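Local coordinates for protein Moesin/ezrin/radixin homolog 2 (Drosophila melanogaster, PDB 7EDR) that probably links membrane-associated proteins to the cortical cytoskeleton and to growth-control signalling through its FERM domain, at residues L39-Y44 with E95-I100; T101-F106 with E189-Y194. One frame throughout, in Å; residues are numbered along the deposited sequence.

How the contacts relate
Following the chain from the N terminus, residues 39-44 come first, in the loop between helix 26-37 and strand 45-50 of the ubiquitin-like FERM lobe. Contact 1 closes when the chain, after finishing that lobe's sheet with strand 78-85, reaches residues 95-100 at the entry to helix 99-114. Contact 2 opens directly afterwards on the same helix, at residues 101-106, and closes at residues 189-194 in the last helix of the central lobe. The two loops therefore follow in series, neither nested nor crossed. Contact 1 ties the first lobe to the central one; contact 2 ties the central lobe's first long helix to its last. Glu41 and Thr101, probably hydrogen-bonded, join the two.

Contact 1. Residues L39-Y44 with E95-I100; sequences LRESWY and ELIQEI
Glu41 and Gln98 carry this part of the interface between the ubiquitin-like N-terminal lobe and the helical central lobe of the FERM domain by exchanging grips on each other's backbone. The extended Glu41 side chain lays its carboxylate along the turn before helix 99-114: OE2 takes the Ile97 N-H on its syn lone pair (N to OE2 2.8 Å), while OE1, met from above the carboxylate plane, takes that of Gln98, N to OE1 2.8 Å. Gln98, the N-cap residue, runs past Glu41 in the opposite direction, and its OE1 accepts in the amide plane from Arg40 N at 2.6 Å and Glu41 N at 3.1 Å. The buried carboxylate gains a further donor in Thr101 OG1. Leu96 CD2 packs obliquely on Tyr44 CE2 at 3.6 Å.

The solvent side is looser. One water bridges Tyr44 OH to Glu95 OE1, which also pairs with Arg297, while Asn91 N-H holds Glu95 OE2. The Arg40 side chain touches the Gln98 amide through its CB and CG, and Ile97 lies exposed beside Glu41.

The contact sits between helix 26-37, whose Cys34 touches Leu39, and helix 99-114, whose Phe105 meets Tyr44 edge-to-face just ahead of strand 45-50.

Contact 2. Residues T101-F106 with E189-Y194; sequences TQHLFF and EVEMEY
Two helices of the all-helical central FERM lobe, 99-114 and 187-198, cross here in a buried contact. Their short segments pass 9.5 Å apart, axis to axis, with N-to-C directions 50° apart. Glu191 fills the gap: with CG anti to the carbonyl carbon and the chain extended beyond, it reaches straight to the other helix.

Its carboxylate meets His103, whose CG is anti to the backbone N. His103 ND1 donates to Glu191 OE2, 2.4 Å in the model, on the syn lone pair and close to the imidazole plane, so that ring and carboxylate lie nearly coplanar. The same chain passes over Phe106. Glu191 CG sits 3.7 Å from the centroid of the Phe106 ring, a CH-pi contact over the face, 20° off the normal. Phe106 in turn points an edge at Tyr194: CE1 comes within 3.6 Å of Tyr194 CG, and the planes stand 83° apart in a T-shaped stack. At the N-terminal end of segment 101-106, Met192, bent at chi2 and chi3, brings its methyl CE to 3.4 Å from Gln102 CD. The Gln102 amide itself is tethered by NE2 to Leu96 O.

Leu128 of helix 122-137 packs on Tyr194 as well, and His103 NE2 makes a weak hydrogen bond to Asp13 of the N-terminal lobe. With a carboxylate at ND1 and another near NE2, His103 would tend to be protonated, and the bond to buried Glu191 would then be charge-assisted, a polar link beside the Phe106-Tyr194 aromatic pair.

Contact 1. Residues L39-Y44 with E95-I100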
loop_
_atom_site.group_PDB
_atom_site.type_symbol
_atom_site.label_atom_id
_atom_site.label_comp_id
_atom_site.label_asym_id
_atom_site.label_seq_id
_atom_site.Cartn_x
_atom_site.Cartn_y
_atom_site.Cartn_z
ATOM N N LEU C 39 -8.441 6.065 -20.972
ATOM C CA LEU C 39 -7.288 5.321 -20.495
ATOM C C LEU C 39 -6.542 6.160 -19.470
ATOM O O LEU C 39 -6.046 7.242 -19.797
ATOM C CB LEU C 39 -6.370 4.956 -21.659
ATOM C CG LEU C 39 -5.032 4.337 -21.224
ATOM C CD1 LEU C 39 -5.217 2.895 -20.797
ATOM C CD2 LEU C 39 -3.975 4.456 -22.312
ATOM N N ARG C 40 -6.461 5.665 -18.235
ATOM C CA ARG C 40 -5.648 6.318 -17.212
ATOM C C ARG C 40 -4.308 5.635 -16.973
ATOM O O ARG C 40 -3.354 6.306 -16.574
ATOM C CB ARG C 40 -6.415 6.403 -15.899
ATOM C CG ARG C 40 -7.727 7.161 -16.042
ATOM C CD ARG C 40 -8.291 7.527 -14.682
ATOM N NE ARG C 40 -9.698 7.915 -14.721
ATOM C CZ ARG C 40 -10.126 9.142 -15.017
ATOM N NH1 ARG C 40 -9.257 10.095 -15.323
ATOM N NH2 ARG C 40 -11.427 9.416 -15.015
ATOM N N GLU C 41 -4.184 4.333 -17.228
ATOM C CA GLU C 41 -2.890 3.662 -17.097
ATOM C C GLU C 41 -2.069 3.920 -18.363
ATOM O O GLU C 41 -1.791 3.033 -19.169
ATOM C CB GLU C 41 -3.071 2.178 -16.845
ATOM C CG GLU C 41 -3.870 1.865 -15.619
ATOM C CD GLU C 41 -4.353 0.416 -15.622
ATOM O OE1 GLU C 41 -5.389 0.133 -16.280
ATOM O OE2 GLU C 41 -3.691 -0.444 -14.982
ATOM N N SER C 42 -1.676 5.179 -18.527
ATOM C CA SER C 42 -1.062 5.598 -19.777
ATOM C C SER C 42 0.395 5.186 -19.890
ATOM O O SER C 42 0.970 5.325 -20.973
ATOM C CB SER C 42 -1.164 7.120 -19.926
ATOM O OG SER C 42 -0.358 7.797 -18.958
ATOM N N TRP C 43 1.003 4.707 -18.802
ATOM C CA TRP C 43 2.445 4.483 -18.774
ATOM C C TRP C 43 2.896 3.341 -19.688
ATOM O O TRP C 43 4.057 3.329 -20.121
ATOM C CB TRP C 43 2.895 4.223 -17.336
ATOM C CG TRP C 43 1.872 3.562 -16.463
ATOM C CD1 TRP C 43 1.613 2.226 -16.369
ATOM C CD2 TRP C 43 0.992 4.208 -15.537
ATOM N NE1 TRP C 43 0.620 2.001 -15.448
ATOM C CE2 TRP C 43 0.221 3.201 -14.922
ATOM C CE3 TRP C 43 0.793 5.539 -15.157
ATOM C CZ2 TRP C 43 -0.746 3.483 -13.954
ATOM C CZ3 TRP C 43 -0.179 5.822 -14.199
ATOM C CH2 TRP C 43 -0.936 4.796 -13.611
ATOM N N TYR C 44 2.016 2.393 -20.003
ATOM C CA TYR C 44 2.400 1.309 -20.894
ATOM C C TYR C 44 2.477 1.741 -22.357
ATOM O O TYR C 44 3.063 1.013 -23.175
ATOM C CB TYR C 44 1.409 0.144 -20.770
ATOM C CG TYR C 44 1.202 -0.404 -19.363
ATOM C CD1 TYR C 44 2.219 -1.095 -18.702
ATOM C CD2 TYR C 44 -0.020 -0.260 -18.710
ATOM C CE1 TYR C 44 2.031 -1.601 -17.433
ATOM C CE2 TYR C 44 -0.221 -0.768 -17.441
ATOM C CZ TYR C 44 0.811 -1.440 -16.799
ATOM O OH TYR C 44 0.629 -1.963 -15.522
ATOM N N GLU C 95 -1.830 -6.282 -12.128
ATOM C CA GLU C 95 -1.348 -4.956 -12.465
ATOM C C GLU C 95 -2.241 -4.189 -13.424
ATOM O O GLU C 95 -2.246 -2.961 -13.364
ATOM C CB GLU C 95 0.072 -5.044 -13.050
ATOM C CG GLU C 95 1.088 -5.587 -12.054
ATOM C CD GLU C 95 2.396 -6.016 -12.704
ATOM O OE1 GLU C 95 2.814 -5.356 -13.676
ATOM O OE2 GLU C 95 2.999 -7.022 -12.245
ATOM N N LEU C 96 -2.991 -4.859 -14.304
ATOM C CA LEU C 96 -3.876 -4.152 -15.230
ATOM C C LEU C 96 -5.179 -3.811 -14.504
ATOM O O LEU C 96 -5.950 -4.702 -14.132
ATOM C CB LEU C 96 -4.123 -4.990 -16.481
ATOM C CG LEU C 96 -2.881 -5.202 -17.368
ATOM C CD1 LEU C 96 -3.251 -5.770 -18.734
ATOM C CD2 LEU C 96 -2.049 -3.925 -17.537
ATOM N N ILE C 97 -5.424 -2.522 -14.293
ATOM C CA ILE C 97 -6.505 -2.073 -13.421
ATOM C C ILE C 97 -7.801 -1.857 -14.193
ATOM O O ILE C 97 -8.862 -2.341 -13.789
ATOM C CB ILE C 97 -6.076 -0.782 -12.691
ATOM C CG1 ILE C 97 -4.766 -1.001 -11.915
ATOM C CG2 ILE C 97 -7.230 -0.270 -11.814
ATOM C CD1 ILE C 97 -3.969 0.299 -11.608
ATOM N N GLN C 98 -7.745 -1.105 -15.292
ATOM C CA GLN C 98 -8.930 -0.712 -16.038
ATOM C C GLN C 98 -9.280 -1.744 -17.110
ATOM O O GLN C 98 -8.439 -2.532 -17.558
ATOM C CB GLN C 98 -8.723 0.638 -16.724
ATOM C CG GLN C 98 -8.225 1.783 -15.869
ATOM C CD GLN C 98 -8.169 3.061 -16.686
ATOM O OE1 GLN C 98 -7.126 3.406 -17.251
ATOM N NE2 GLN C 98 -9.309 3.743 -16.803
ATOM N N GLU C 99 -10.535 -1.696 -17.560
ATOM C CA GLU C 99 -10.935 -2.611 -18.620
ATOM C C GLU C 99 -10.417 -2.159 -19.976
ATOM O O GLU C 99 -10.024 -2.998 -20.796
ATOM C CB GLU C 99 -12.445 -2.766 -18.640
ATOM C CG GLU C 99 -12.924 -3.829 -17.662
ATOM C CD GLU C 99 -14.431 -3.771 -17.411
ATOM O OE1 GLU C 99 -14.842 -3.986 -16.244
ATOM O OE2 GLU C 99 -15.194 -3.506 -18.376
ATOM N N ILE C 100 -10.384 -0.851 -20.233
ATOM C CA ILE C 100 -9.835 -0.389 -21.501
ATOM C C ILE C 100 -8.380 -0.845 -21.648
ATOM O O ILE C 100 -7.964 -1.294 -22.726
ATOM C CB ILE C 100 -9.991 1.139 -21.641
ATOM C CG1 ILE C 100 -9.413 1.626 -22.987
ATOM C CG2 ILE C 100 -9.349 1.877 -20.464
ATOM C CD1 ILE C 100 -9.944 0.883 -24.191
HETATM O O HOH W 1 2.785 -2.679 -13.853
#

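Contact 2. Residues T101-F106 with E189-Y194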
loop_
_atom_site.group_PDB
_atom_site.type_symbol
_atom_site.label_atom_id
_atom_site.label_comp_id
_atom_site.label_asym_id
_atom_site.label_seq_id
_atom_site.Cartn_x
_atom_site.Cartn_y
_atom_site.Cartn_z
ATOM N N THR C 101 -7.599 -0.776 -20.558
ATOM C CA THR C 101 -6.218 -1.258 -20.581
ATOM C C THR C 101 -6.159 -2.746 -20.906
ATOM O O THR C 101 -5.406 -3.166 -21.797
ATOM C CB THR C 101 -5.531 -0.995 -19.235
ATOM O OG1 THR C 101 -5.816 0.339 -18.767
ATOM C CG2 THR C 101 -4.026 -1.162 -19.372
ATOM N N GLN C 102 -6.928 -3.566 -20.169
ATOM C CA GLN C 102 -6.949 -5.010 -20.421
ATOM C C GLN C 102 -7.357 -5.302 -21.849
ATOM O O GLN C 102 -6.752 -6.138 -22.517
ATOM C CB GLN C 102 -7.915 -5.716 -19.473
ATOM C CG GLN C 102 -7.636 -5.415 -18.037
ATOM C CD GLN C 102 -8.793 -5.738 -17.117
ATOM O OE1 GLN C 102 -9.773 -6.372 -17.527
ATOM N NE2 GLN C 102 -8.683 -5.306 -15.855
ATOM N N HIS C 103 -8.369 -4.599 -22.337
ATOM C CA HIS C 103 -8.847 -4.824 -23.690
ATOM C C HIS C 103 -7.775 -4.500 -24.721
ATOM O O HIS C 103 -7.552 -5.272 -25.659
ATOM C CB HIS C 103 -10.090 -3.971 -23.920
ATOM C CG HIS C 103 -10.727 -4.201 -25.245
ATOM N ND1 HIS C 103 -11.304 -5.406 -25.587
ATOM C CD2 HIS C 103 -10.857 -3.392 -26.321
ATOM C CE1 HIS C 103 -11.769 -5.324 -26.821
ATOM N NE2 HIS C 103 -11.511 -4.112 -27.286
ATOM N N LEU C 104 -7.103 -3.353 -24.566
ATOM C CA LEU C 104 -6.077 -2.957 -25.530
ATOM C C LEU C 104 -4.886 -3.919 -25.515
ATOM O O LEU C 104 -4.296 -4.195 -26.566
ATOM C CB LEU C 104 -5.635 -1.516 -25.255
ATOM C CG LEU C 104 -6.631 -0.396 -25.598
ATOM C CD1 LEU C 104 -5.998 0.967 -25.402
ATOM C CD2 LEU C 104 -7.127 -0.511 -27.024
ATOM N N PHE C 105 -4.524 -4.461 -24.342
ATOM C CA PHE C 105 -3.478 -5.486 -24.305
ATOM C C PHE C 105 -3.961 -6.789 -24.936
ATOM O O PHE C 105 -3.204 -7.450 -25.665
ATOM C CB PHE C 105 -3.008 -5.749 -22.870
ATOM C CG PHE C 105 -1.872 -4.880 -22.427
ATOM C CD1 PHE C 105 -0.551 -5.205 -22.755
ATOM C CD2 PHE C 105 -2.109 -3.738 -21.672
ATOM C CE1 PHE C 105 0.508 -4.399 -22.350
ATOM C CE2 PHE C 105 -1.039 -2.924 -21.259
ATOM C CZ PHE C 105 0.262 -3.261 -21.595
ATOM N N PHE C 106 -5.213 -7.172 -24.663
ATOM C CA PHE C 106 -5.755 -8.395 -25.233
ATOM C C PHE C 106 -5.676 -8.372 -26.753
ATOM O O PHE C 106 -5.253 -9.354 -27.375
ATOM C CB PHE C 106 -7.199 -8.611 -24.782
ATOM C CG PHE C 106 -7.943 -9.637 -25.618
ATOM C CD1 PHE C 106 -7.698 -10.994 -25.457
ATOM C CD2 PHE C 106 -8.865 -9.240 -26.588
ATOM C CE1 PHE C 106 -8.361 -11.950 -26.258
ATOM C CE2 PHE C 106 -9.524 -10.182 -27.370
ATOM C CZ PHE C 106 -9.270 -11.541 -27.197
ATOM N N GLU C 189 -13.591 -10.952 -18.495
ATOM C CA GLU C 189 -12.908 -11.989 -17.728
ATOM C C GLU C 189 -12.143 -12.940 -18.636
ATOM O O GLU C 189 -11.045 -13.395 -18.286
ATOM C CB GLU C 189 -13.905 -12.769 -16.880
ATOM C CG GLU C 189 -14.275 -12.049 -15.601
ATOM C CD GLU C 189 -15.565 -12.555 -15.001
ATOM O OE1 GLU C 189 -16.105 -13.564 -15.509
ATOM O OE2 GLU C 189 -16.039 -11.940 -14.020
ATOM N N VAL C 190 -12.714 -13.274 -19.794
ATOM C CA VAL C 190 -12.035 -14.193 -20.694
ATOM C C VAL C 190 -10.845 -13.506 -21.355
ATOM O O VAL C 190 -9.814 -14.147 -21.590
ATOM C CB VAL C 190 -13.033 -14.771 -21.717
ATOM C CG1 VAL C 190 -12.306 -15.467 -22.884
ATOM C CG2 VAL C 190 -14.003 -15.733 -21.012
ATOM N N GLU C 191 -10.942 -12.197 -21.634
ATOM C CA GLU C 191 -9.766 -11.452 -22.072
ATOM C C GLU C 191 -8.632 -11.616 -21.069
ATOM O O GLU C 191 -7.499 -11.954 -21.441
ATOM C CB GLU C 191 -10.101 -9.976 -22.280
ATOM C CG GLU C 191 -10.833 -9.648 -23.596
ATOM C CD GLU C 191 -11.119 -8.148 -23.768
ATOM O OE1 GLU C 191 -10.960 -7.392 -22.777
ATOM O OE2 GLU C 191 -11.488 -7.713 -24.891
ATOM N N MET C 192 -8.932 -11.454 -19.779
ATOM C CA MET C 192 -7.871 -11.585 -18.793
ATOM C C MET C 192 -7.300 -13.004 -18.770
ATOM O O MET C 192 -6.076 -13.181 -18.638
ATOM C CB MET C 192 -8.374 -11.160 -17.421
ATOM C CG MET C 192 -7.286 -11.193 -16.333
ATOM S SD MET C 192 -5.905 -10.015 -16.549
ATOM C CE MET C 192 -6.782 -8.485 -16.774
ATOM N N GLU C 193 -8.155 -14.026 -18.929
ATOM C CA GLU C 193 -7.663 -15.407 -18.962
ATOM C C GLU C 193 -6.751 -15.637 -20.158
ATOM O O GLU C 193 -5.739 -16.332 -20.049
ATOM C CB GLU C 193 -8.828 -16.404 -19.005
ATOM C CG GLU C 193 -9.673 -16.453 -17.741
ATOM C CD GLU C 193 -8.858 -16.823 -16.503
ATOM O OE1 GLU C 193 -8.074 -17.799 -16.582
ATOM O OE2 GLU C 193 -8.997 -16.133 -15.463
ATOM N N TYR C 194 -7.116 -15.083 -21.315
ATOM C CA TYR C 194 -6.259 -15.148 -22.488
ATOM C C TYR C 194 -4.889 -14.531 -22.195
ATOM O O TYR C 194 -3.851 -15.117 -22.520
ATOM C CB TYR C 194 -6.958 -14.440 -23.654
ATOM C CG TYR C 194 -6.248 -14.503 -24.985
ATOM C CD1 TYR C 194 -5.068 -13.814 -25.205
ATOM C CD2 TYR C 194 -6.786 -15.227 -26.040
ATOM C CE1 TYR C 194 -4.425 -13.873 -26.421
ATOM C CE2 TYR C 194 -6.151 -15.290 -27.261
ATOM C CZ TYR C 194 -4.975 -14.618 -27.445
ATOM O OH TYR C 194 -4.340 -14.685 -28.657
#